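Local coordinates for protein methyltransferase WBDD (Escherichia coli, PDB 4AZS) that probably acts as a bifunctional kinase and methyltransferase that regulates the chain length of the O9a O antigen, at residues F294-F302 against S351-F360. Numbering follows the deposited sequence.
Sequences FLTQPPAGF and SLAALEKQGF
F294, P299 and F302 pack against L355 and F360 in an apolar contact within the kinase domain. It joins the end of helix 278-296 and the loop after it to the C-terminal end of helix 341-357. In protein kinase terms these probably correspond to the end of helix C with the loop after it, and to helix E of the C lobe. L355 is central. L355 CD2 lies over one face of the F302 ring, 4.1 Å from the centroid, a CH-pi contact. L355 CD2 also meets the edge of the F294 ring, 3.9 Å from F294 CZ, and touches P299 CG. The F294 edge also points at the face of F360, a T-shaped pair with centroids 5.6 Å apart and planes at 74°. F294 CG stands anti to the backbone N (chi1 179°), which carries the ring toward F360. The F294 ring also meets F383, probably the phenylalanine of the kinase DFG motif. P299 CB rests 3.8 Å from F360 CE2. A type II beta turn runs from P299 to F302; within it, G301 O lies 3.6 Å from A354 CB. I386 touches both F294 and F360. With no hydrogen bond between the two segments, the contact rests on van der Waals packing, one CH-pi contact and one T-shaped ring pair.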
ATOM      1  N   PHE A 294     -53.363   2.089  42.026  1.00 45.41           N
ATOM      2  CA  PHE A 294     -54.281   3.227  42.148  1.00 43.12           C
ATOM      3  C   PHE A 294     -55.470   3.094  41.227  1.00 42.42           C
ATOM      4  O   PHE A 294     -56.618   3.273  41.677  1.00 43.40           O
ATOM      5  CB  PHE A 294     -53.549   4.531  41.849  1.00 42.76           C
ATOM      6  CG  PHE A 294     -54.413   5.761  41.934  1.00 44.12           C
ATOM      7  CD1 PHE A 294     -54.674   6.358  43.153  1.00 44.41           C
ATOM      8  CD2 PHE A 294     -54.945   6.334  40.789  1.00 42.93           C
ATOM      9  CE1 PHE A 294     -55.461   7.492  43.223  1.00 44.57           C
ATOM     10  CE2 PHE A 294     -55.737   7.467  40.865  1.00 43.55           C
ATOM     11  CZ  PHE A 294     -55.987   8.041  42.082  1.00 42.64           C
ATOM     12  N   LEU A 295     -55.230   2.779  39.964  1.00 40.23           N
ATOM     13  CA  LEU A 295     -56.319   2.768  38.999  1.00 44.22           C
ATOM     14  C   LEU A 295     -57.225   1.566  39.156  1.00 49.42           C
ATOM     15  O   LEU A 295     -58.400   1.641  38.840  1.00 48.87           O
ATOM     16  CB  LEU A 295     -55.822   2.825  37.559  1.00 43.82           C
ATOM     17  CG  LEU A 295     -55.193   4.145  37.111  1.00 43.64           C
ATOM     18  CD1 LEU A 295     -54.700   3.993  35.684  1.00 44.02           C
ATOM     19  CD2 LEU A 295     -56.157   5.317  37.237  1.00 46.55           C
ATOM     20  N   THR A 296     -56.700   0.454  39.647  1.00 48.74           N
ATOM     21  CA  THR A 296     -57.581  -0.673  39.879  1.00 55.22           C
ATOM     22  C   THR A 296     -58.406  -0.470  41.133  1.00 58.23           C
ATOM     23  O   THR A 296     -59.446  -1.088  41.274  1.00 63.20           O
ATOM     24  CB  THR A 296     -56.826  -2.003  39.948  1.00 55.54           C
ATOM     25  OG1 THR A 296     -55.683  -1.876  40.813  1.00 58.09           O
ATOM     26  CG2 THR A 296     -56.389  -2.390  38.563  1.00 53.63           C
ATOM     27  N   GLN A 297     -57.970   0.414  42.029  1.00 62.25           N
ATOM     28  CA  GLN A 297     -58.718   0.692  43.262  1.00 61.30           C
ATOM     29  C   GLN A 297     -58.790   2.179  43.518  1.00 56.01           C
ATOM     30  O   GLN A 297     -58.226   2.660  44.484  1.00 55.63           O
ATOM     31  CB  GLN A 297     -58.016   0.035  44.461  1.00 68.34           C
ATOM     32  CG  GLN A 297     -58.105  -1.480  44.522  1.00 75.06           C
ATOM     33  CD  GLN A 297     -59.517  -1.977  44.767  1.00 79.79           C
ATOM     34  OE1 GLN A 297     -60.305  -1.342  45.470  1.00 85.90           O
ATOM     35  NE2 GLN A 297     -59.847  -3.117  44.172  1.00 81.27           N
ATOM     36  N   PRO A 298     -59.486   2.927  42.666  1.00 54.35           N
ATOM     37  CA  PRO A 298     -59.372   4.381  42.803  1.00 53.57           C
ATOM     38  C   PRO A 298     -60.157   4.928  43.987  1.00 55.17           C
ATOM     39  O   PRO A 298     -61.049   4.271  44.459  1.00 56.31           O
ATOM     40  CB  PRO A 298     -59.927   4.908  41.481  1.00 51.92           C
ATOM     41  CG  PRO A 298     -60.808   3.823  40.948  1.00 52.62           C
ATOM     42  CD  PRO A 298     -60.430   2.527  41.609  1.00 54.34           C
ATOM     43  N   PRO A 299     -59.806   6.123  44.475  1.00 57.45           N
ATOM     44  CA  PRO A 299     -60.548   6.703  45.589  1.00 60.97           C
ATOM     45  C   PRO A 299     -61.860   7.262  45.126  1.00 61.96           C
ATOM     46  O   PRO A 299     -61.935   7.826  44.040  1.00 61.79           O
ATOM     47  CB  PRO A 299     -59.657   7.857  46.049  1.00 61.11           C
ATOM     48  CG  PRO A 299     -58.893   8.245  44.831  1.00 58.78           C
ATOM     49  CD  PRO A 299     -58.649   6.956  44.094  1.00 56.60           C
ATOM     50  N   ALA A 300     -62.883   7.101  45.953  1.00 68.02           N
ATOM     51  CA  ALA A 300     -64.165   7.729  45.704  1.00 70.62           C
ATOM     52  C   ALA A 300     -63.964   9.257  45.677  1.00 70.83           C
ATOM     53  O   ALA A 300     -63.140   9.813  46.417  1.00 68.34           O
ATOM     54  CB  ALA A 300     -65.153   7.321  46.780  1.00 70.09           C
ATOM     55  N   GLY A 301     -64.704   9.928  44.807  1.00 72.20           N
ATOM     56  CA  GLY A 301     -64.611  11.382  44.686  1.00 72.78           C
ATOM     57  C   GLY A 301     -63.647  11.804  43.588  1.00 71.98           C
ATOM     58  O   GLY A 301     -63.465  12.997  43.348  1.00 72.62           O
ATOM     59  N   PHE A 302     -63.046  10.823  42.913  1.00 69.10           N
ATOM     60  CA  PHE A 302     -62.074  11.064  41.849  1.00 66.54           C
ATOM     61  C   PHE A 302     -62.418  10.225  40.627  1.00 60.54           C
ATOM     62  O   PHE A 302     -62.532   9.017  40.722  1.00 62.16           O
ATOM     63  CB  PHE A 302     -60.664  10.702  42.334  1.00 65.92           C
ATOM     64  CG  PHE A 302     -59.595  10.978  41.324  1.00 64.21           C
ATOM     65  CD1 PHE A 302     -59.058  12.251  41.203  1.00 64.19           C
ATOM     66  CD2 PHE A 302     -59.129   9.969  40.496  1.00 62.50           C
ATOM     67  CE1 PHE A 302     -58.067  12.504  40.275  1.00 64.94           C
ATOM     68  CE2 PHE A 302     -58.151  10.225  39.557  1.00 61.73           C
ATOM     69  CZ  PHE A 302     -57.617  11.500  39.443  1.00 60.55           C
ATOM     70  N   SER A 351     -59.625  18.526  41.590  1.00 38.71           N
ATOM     71  CA  SER A 351     -59.381  17.101  41.689  1.00 41.35           C
ATOM     72  C   SER A 351     -58.282  16.822  42.739  1.00 41.30           C
ATOM     73  O   SER A 351     -58.352  15.820  43.465  1.00 38.04           O
ATOM     74  CB  SER A 351     -59.061  16.471  40.313  1.00 44.59           C
ATOM     75  OG  SER A 351     -57.741  16.756  39.902  1.00 49.43           O
ATOM     76  N   LEU A 352     -57.301  17.727  42.860  1.00 38.85           N
ATOM     77  CA  LEU A 352     -56.241  17.547  43.853  1.00 38.86           C
ATOM     78  C   LEU A 352     -56.794  17.652  45.276  1.00 38.05           C
ATOM     79  O   LEU A 352     -56.422  16.872  46.178  1.00 37.27           O
ATOM     80  CB  LEU A 352     -55.085  18.539  43.639  1.00 39.07           C
ATOM     81  CG  LEU A 352     -54.338  18.361  42.307  1.00 38.41           C
ATOM     82  CD1 LEU A 352     -53.350  19.486  42.081  1.00 37.37           C
ATOM     83  CD2 LEU A 352     -53.633  17.016  42.219  1.00 40.46           C
ATOM     84  N   ALA A 353     -57.708  18.586  45.485  1.00 38.40           N
ATOM     85  CA  ALA A 353     -58.347  18.700  46.806  1.00 38.57           C
ATOM     86  C   ALA A 353     -59.165  17.446  47.154  1.00 39.77           C
ATOM     87  O   ALA A 353     -59.181  17.014  48.293  1.00 37.63           O
ATOM     88  CB  ALA A 353     -59.207  19.940  46.873  1.00 37.81           C
ATOM     89  N   ALA A 354     -59.816  16.830  46.165  1.00 42.38           N
ATOM     90  CA  ALA A 354     -60.617  15.618  46.417  1.00 42.85           C
ATOM     91  C   ALA A 354     -59.746  14.404  46.715  1.00 40.81           C
ATOM     92  O   ALA A 354     -60.032  13.624  47.616  1.00 40.68           O
ATOM     93  CB  ALA A 354     -61.514  15.323  45.218  1.00 46.95           C
ATOM     94  N   LEU A 355     -58.665  14.253  45.967  1.00 40.77           N
ATOM     95  CA  LEU A 355     -57.628  13.290  46.338  1.00 40.01           C
ATOM     96  C   LEU A 355     -57.142  13.454  47.758  1.00 37.97           C
ATOM     97  O   LEU A 355     -57.068  12.482  48.510  1.00 41.51           O
ATOM     98  CB  LEU A 355     -56.435  13.420  45.416  1.00 41.76           C
ATOM     99  CG  LEU A 355     -56.639  12.868  44.021  1.00 45.20           C
ATOM    100  CD1 LEU A 355     -55.472  13.309  43.159  1.00 46.67           C
ATOM    101  CD2 LEU A 355     -56.752  11.346  44.046  1.00 49.20           C
ATOM    102  N   GLU A 356     -56.772  14.667  48.121  1.00 35.53           N
ATOM    103  CA  GLU A 356     -56.237  14.924  49.470  1.00 37.82           C
ATOM    104  C   GLU A 356     -57.236  14.541  50.552  1.00 40.02           C
ATOM    105  O   GLU A 356     -56.858  13.971  51.568  1.00 40.71           O
ATOM    106  CB  GLU A 356     -55.811  16.384  49.627  1.00 35.50           C
ATOM    107  CG  GLU A 356     -55.419  16.802  51.039  1.00 37.09           C
ATOM    108  CD  GLU A 356     -54.872  18.237  51.042  1.00 36.92           C
ATOM    109  OE1 GLU A 356     -53.714  18.434  50.616  1.00 37.36           O
ATOM    110  OE2 GLU A 356     -55.630  19.178  51.389  1.00 35.84           O
ATOM    111  N   LYS A 357     -58.511  14.809  50.314  1.00 41.31           N
ATOM    112  CA  LYS A 357     -59.561  14.440  51.275  1.00 44.40           C
ATOM    113  C   LYS A 357     -59.633  12.943  51.488  1.00 46.13           C
ATOM    114  O   LYS A 357     -60.037  12.506  52.541  1.00 46.19           O
ATOM    115  CB  LYS A 357     -60.916  14.916  50.776  1.00 48.72           C
ATOM    116  CG  LYS A 357     -61.150  16.400  50.931  1.00 54.28           C
ATOM    117  CD  LYS A 357     -62.220  16.849  49.953  1.00 62.29           C
ATOM    118  CE  LYS A 357     -62.694  18.265  50.216  1.00 67.03           C
ATOM    119  NZ  LYS A 357     -63.804  18.239  51.201  1.00 73.88           N
ATOM    120  N   GLN A 358     -59.250  12.165  50.473  1.00 47.73           N
ATOM    121  CA  GLN A 358     -59.191  10.702  50.585  1.00 49.87           C
ATOM    122  C   GLN A 358     -57.802  10.191  50.978  1.00 48.26           C
ATOM    123  O   GLN A 358     -57.565   8.995  50.969  1.00 51.30           O
ATOM    124  CB  GLN A 358     -59.609  10.044  49.254  1.00 53.52           C
ATOM    125  CG  GLN A 358     -60.964  10.491  48.722  1.00 55.01           C
ATOM    126  CD  GLN A 358     -62.092  10.175  49.694  1.00 62.35           C
ATOM    127  OE1 GLN A 358     -62.126   9.101  50.308  1.00 66.29           O
ATOM    128  NE2 GLN A 358     -63.014  11.117  49.852  1.00 69.25           N
ATOM    129  N   GLY A 359     -56.885  11.095  51.292  1.00 46.80           N
ATOM    130  CA  GLY A 359     -55.530  10.732  51.722  1.00 44.95           C
ATOM    131  C   GLY A 359     -54.601  10.379  50.578  1.00 43.24           C
ATOM    132  O   GLY A 359     -53.714   9.543  50.734  1.00 43.57           O
ATOM    133  N   PHE A 360     -54.803  11.013  49.430  1.00 41.27           N
ATOM    134  CA  PHE A 360     -53.951  10.824  48.268  1.00 42.28           C
ATOM    135  C   PHE A 360     -53.387  12.172  47.774  1.00 40.74           C
ATOM    136  O   PHE A 360     -54.080  13.181  47.772  1.00 36.59           O
ATOM    137  CB  PHE A 360     -54.753  10.183  47.129  1.00 43.24           C
ATOM    138  CG  PHE A 360     -55.079   8.753  47.347  1.00 45.64           C
ATOM    139  CD1 PHE A 360     -54.179   7.769  46.996  1.00 46.50           C
ATOM    140  CD2 PHE A 360     -56.282   8.383  47.909  1.00 47.39           C
ATOM    141  CE1 PHE A 360     -54.471   6.432  47.204  1.00 48.76           C
ATOM    142  CE2 PHE A 360     -56.584   7.046  48.129  1.00 47.87           C
ATOM    143  CZ  PHE A 360     -55.677   6.069  47.776  1.00 49.08           C
TER